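Local coordinates for protein endoglucanase (Uncultured bacterium, PDB 3X17) that probably hydrolyses internal beta-1,4-glucosidic bonds of cellulose, as a family 9 endoglucanase with an N-terminal Ig-like domain, at residues 218-223 and 288-292; 227-231 and 293-297. All blocks are in the same frame, centred on the assembly; numbering follows the deposited sequence.

Contact 1 (218-223 and 288-292); sequences GVPDIL and IFAPF. With CA (calcium ion), chain D.
A calcium-bound helix start, 218-223, packs on the turn after helix 272-288. Val219 O (2.3 Å) and Asp221 OD1 (2.5 Å) bind the ion; Asp207, Glu214, Asn217 and Asp224 complete the shell. Gly218 has positive phi (87°), where a CB would press on the preceding carbonyl O. Pro220, the N-cap, loses no helical bond by lacking N-H; its O accepts from Leu223 N (2.9 Å). Residues 289-291 have helical phi/psi without regular bonds; Phe292 N to Phe289 O (3.0 Å) closes the turn. CA atoms lie 6.2 Å apart for Val219 and Phe292, 7.8 Å for Leu223 and Phe289. Both phenylalanines are chi1 m. Pro220 CD sits 3.8 Å over the Phe292 centroid (CH-pi); CG2 of extended Val219 is 4.0 Å from Phe292 CB. Leu223 (m,t) points across, CD1 3.7 Å from Phe292 CE2, CD2 4.2 Å from Ile288 CG2 and CB 3.7 Å from Phe289 CZ; Leu223 O touches that ring edge (CZ, 3.2 Å) without hydrogen bonding. Mostly apolar packing ties interhelical connections of the (alpha/alpha)6 barrel.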
# COMPACT_ATOMS: atom_id res chain seq x y z
N GLY A 218 13.54 -22.01 -4.26
CA GLY A 218 14.82 -21.37 -3.97
C GLY A 218 14.83 -19.85 -4.09
O GLY A 218 15.88 -19.22 -3.95
N VAL A 219 13.66 -19.26 -4.35
CA VAL A 219 13.53 -17.80 -4.52
C VAL A 219 12.56 -17.26 -3.44
O VAL A 219 11.49 -17.82 -3.21
CB VAL A 219 13.02 -17.48 -5.95
CG1 VAL A 219 12.89 -15.97 -6.18
CG2 VAL A 219 13.91 -18.14 -7.05
N PRO A 220 12.92 -16.14 -2.79
CA PRO A 220 11.97 -15.58 -1.82
C PRO A 220 10.58 -15.43 -2.43
O PRO A 220 10.46 -14.95 -3.56
CB PRO A 220 12.56 -14.21 -1.51
CG PRO A 220 14.07 -14.44 -1.73
CD PRO A 220 14.07 -15.25 -3.00
N ASP A 221 9.56 -15.89 -1.72
CA ASP A 221 8.20 -15.96 -2.24
C ASP A 221 7.70 -14.58 -2.66
O ASP A 221 6.94 -14.47 -3.60
CB ASP A 221 7.26 -16.55 -1.18
CG ASP A 221 7.36 -18.06 -1.10
OD1 ASP A 221 8.21 -18.61 -1.81
OD2 ASP A 221 6.63 -18.67 -0.29
N ILE A 222 8.08 -13.54 -1.92
CA ILE A 222 7.65 -12.18 -2.28
C ILE A 222 8.11 -11.87 -3.70
O ILE A 222 7.37 -11.25 -4.46
CB ILE A 222 8.19 -11.09 -1.30
CG1 ILE A 222 7.56 -9.70 -1.61
CG2 ILE A 222 9.69 -10.96 -1.43
CD1 ILE A 222 6.04 -9.65 -1.43
N LEU A 223 9.26 -12.42 -4.10
CA LEU A 223 9.76 -12.24 -5.48
C LEU A 223 9.02 -13.10 -6.50
O LEU A 223 8.72 -12.64 -7.59
CB LEU A 223 11.27 -12.48 -5.57
CG LEU A 223 12.13 -11.54 -4.71
CD1 LEU A 223 13.61 -11.76 -4.99
CD2 LEU A 223 11.73 -10.09 -4.93
N ILE A 288 17.20 -6.70 -8.97
CA ILE A 288 16.91 -7.43 -7.75
C ILE A 288 16.90 -8.95 -7.97
O ILE A 288 17.24 -9.71 -7.06
CB ILE A 288 15.61 -6.91 -7.10
CG1 ILE A 288 15.84 -5.53 -6.50
CG2 ILE A 288 15.11 -7.83 -6.03
CD1 ILE A 288 14.54 -4.81 -6.17
N PHE A 289 16.49 -9.40 -9.16
CA PHE A 289 16.32 -10.85 -9.40
C PHE A 289 17.64 -11.47 -9.82
O PHE A 289 17.70 -12.66 -10.07
CB PHE A 289 15.28 -11.14 -10.50
CG PHE A 289 13.87 -11.21 -10.01
CD1 PHE A 289 13.12 -10.05 -9.86
CD2 PHE A 289 13.27 -12.45 -9.74
CE1 PHE A 289 11.81 -10.11 -9.37
CE2 PHE A 289 11.96 -12.52 -9.26
CZ PHE A 289 11.22 -11.34 -9.11
N ALA A 290 18.65 -10.63 -10.05
CA ALA A 290 19.91 -11.10 -10.62
C ALA A 290 20.55 -12.32 -9.90
O ALA A 290 20.97 -13.25 -10.57
CB ALA A 290 20.93 -9.96 -10.78
N PRO A 291 20.56 -12.34 -8.56
CA PRO A 291 21.14 -13.51 -7.86
C PRO A 291 20.26 -14.77 -7.90
O PRO A 291 20.72 -15.83 -7.52
CB PRO A 291 21.29 -13.04 -6.40
CG PRO A 291 21.09 -11.52 -6.45
CD PRO A 291 20.18 -11.27 -7.62
N PHE A 292 18.99 -14.64 -8.28
CA PHE A 292 18.07 -15.75 -8.18
C PHE A 292 17.75 -16.37 -9.53
O PHE A 292 17.62 -17.57 -9.63
CB PHE A 292 16.78 -15.35 -7.46
CG PHE A 292 17.01 -14.78 -6.11
CD1 PHE A 292 17.44 -15.59 -5.06
CD2 PHE A 292 16.88 -13.40 -5.90
CE1 PHE A 292 17.65 -15.06 -3.80
CE2 PHE A 292 17.14 -12.85 -4.65
CZ PHE A 292 17.51 -13.68 -3.59
CA CA D . 9.84 -19.40 -3.61

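Contact 2 (227-231 and 293-297); sequences RWGLE and DAAFA
Arg227 reaches from helix 221-235 to the first turn of helix 294-312, where its charge meets an acid that also caps that helix. The CA atoms of Arg227 and Phe296 are 8.9 Å apart, and both CA-to-CB bonds point across. Asp293 (chi1 t), the N-cap, divides its carboxylate: OD1 accepts from Phe296 N at 3.0 Å, satisfying an amide that has no earlier helical carbonyl, while OD2 takes a very short salt-bridging hydrogen bond of 2.4 Å from Arg227 NH2. Arg227 NH1 turns to Glu231 OE2, one helical turn on, in a weak salt-bridging bond of 3.4 Å. In the backbone, Glu231 N bonds to Arg227 O (2.8 Å) and Ala297 N to Asp293 O (2.9 Å). The network links two helices of the (alpha/alpha)6 barrel. Arg227 (chi1 t, chi2 -144°, chi3 m) bends over the apolar face of Phe296 (chi1 t): Arg227 CG lies 3.3 Å from Phe296 CZ and 3.6 Å from the ring centroid (CH-pi), and Arg227 CZ is 4.3 Å from the centroid in an off-centre cation-pi interaction. At the ring edge, Leu230 CD1 approaches Phe296 CZ (4.2 Å) and Glu231 CG approaches Phe296 CE1 (3.9 Å).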
# COMPACT_ATOMS: atom_id res chain seq x y z
N ARG A 227 6.90 -11.52 -9.48
CA ARG A 227 7.15 -12.00 -10.82
C ARG A 227 5.82 -12.29 -11.54
O ARG A 227 5.69 -12.00 -12.71
CB ARG A 227 8.02 -13.26 -10.80
CG ARG A 227 8.59 -13.57 -12.16
CD ARG A 227 8.68 -15.05 -12.47
NE ARG A 227 9.96 -15.61 -12.05
CZ ARG A 227 10.80 -16.28 -12.84
NH1 ARG A 227 10.53 -16.51 -14.13
NH2 ARG A 227 11.92 -16.73 -12.31
N TRP A 228 4.84 -12.83 -10.82
CA TRP A 228 3.49 -12.96 -11.34
C TRP A 228 3.02 -11.63 -11.92
O TRP A 228 2.50 -11.59 -13.03
CB TRP A 228 2.53 -13.42 -10.24
CG TRP A 228 1.16 -13.86 -10.77
CD1 TRP A 228 0.03 -13.09 -10.87
CD2 TRP A 228 0.81 -15.16 -11.27
NE1 TRP A 228 -0.99 -13.82 -11.44
CE2 TRP A 228 -0.54 -15.10 -11.69
CE3 TRP A 228 1.51 -16.37 -11.42
CZ2 TRP A 228 -1.22 -16.21 -12.21
CZ3 TRP A 228 0.84 -17.48 -11.97
CH2 TRP A 228 -0.50 -17.38 -12.37
N GLY A 229 3.18 -10.54 -11.18
CA GLY A 229 2.67 -9.26 -11.66
C GLY A 229 3.45 -8.79 -12.87
O GLY A 229 2.87 -8.31 -13.84
N LEU A 230 4.76 -8.96 -12.83
CA LEU A 230 5.62 -8.45 -13.89
C LEU A 230 5.46 -9.23 -15.20
O LEU A 230 5.59 -8.65 -16.30
CB LEU A 230 7.08 -8.50 -13.46
CG LEU A 230 7.42 -7.62 -12.25
CD1 LEU A 230 8.90 -7.76 -12.00
CD2 LEU A 230 7.06 -6.17 -12.60
N GLU A 231 5.22 -10.53 -15.07
CA GLU A 231 4.98 -11.39 -16.25
C GLU A 231 3.69 -11.02 -16.99
O GLU A 231 3.64 -11.06 -18.23
CB GLU A 231 5.02 -12.86 -15.85
CG GLU A 231 6.46 -13.29 -15.62
CD GLU A 231 6.65 -14.78 -15.35
OE1 GLU A 231 5.75 -15.40 -14.74
OE2 GLU A 231 7.76 -15.30 -15.66
N ASP A 293 17.52 -15.53 -10.54
CA ASP A 293 17.06 -15.99 -11.83
C ASP A 293 17.59 -15.06 -12.90
O ASP A 293 16.95 -14.07 -13.23
CB ASP A 293 15.53 -16.02 -11.89
CG ASP A 293 15.02 -16.85 -13.05
OD1 ASP A 293 15.63 -16.79 -14.14
OD2 ASP A 293 14.08 -17.65 -12.85
N ALA A 294 18.78 -15.37 -13.41
CA ALA A 294 19.50 -14.49 -14.33
C ALA A 294 18.80 -14.34 -15.69
O ALA A 294 18.82 -13.27 -16.29
CB ALA A 294 20.97 -14.98 -14.52
N ALA A 295 18.12 -15.40 -16.14
CA ALA A 295 17.33 -15.36 -17.37
C ALA A 295 16.10 -14.42 -17.23
O ALA A 295 15.75 -13.68 -18.14
CB ALA A 295 16.87 -16.76 -17.74
N PHE A 296 15.42 -14.48 -16.09
CA PHE A 296 14.30 -13.59 -15.86
C PHE A 296 14.77 -12.16 -15.71
O PHE A 296 14.18 -11.24 -16.26
CB PHE A 296 13.50 -14.03 -14.63
CG PHE A 296 12.37 -13.12 -14.31
CD1 PHE A 296 11.19 -13.20 -15.03
CD2 PHE A 296 12.53 -12.07 -13.40
CE1 PHE A 296 10.12 -12.33 -14.77
CE2 PHE A 296 11.47 -11.20 -13.12
CZ PHE A 296 10.27 -11.32 -13.83
N ALA A 297 15.85 -11.97 -14.95
CA ALA A 297 16.57 -10.70 -14.91
C ALA A 297 16.83 -10.05 -16.28
O ALA A 297 16.54 -8.87 -16.45
CB ALA A 297 17.89 -10.84 -14.14

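In the fold
From the N terminus, the chain enters helix 221-235 through 218-223 and continues into 227-231. It then passes strands 243-249 and 265-271 and helix 272-288 before returning through 288-292 to 293-297. Contact 1 closes a loop with 64 residues between its segments and contact 2 one with 61; since the segments alternate along the chain, the loops cross rather than nest. Contact 1 ties the start of helix 221-235 to the end of helix 272-288 and the turn after it; contact 2 ties the middle of helix 221-235 to the N-cap and first turn of helix 294-312. Phe289 bridges them, its CG 3.7 Å from Phe296 CD2 and its CZ 4.1 Å from Arg227 CB.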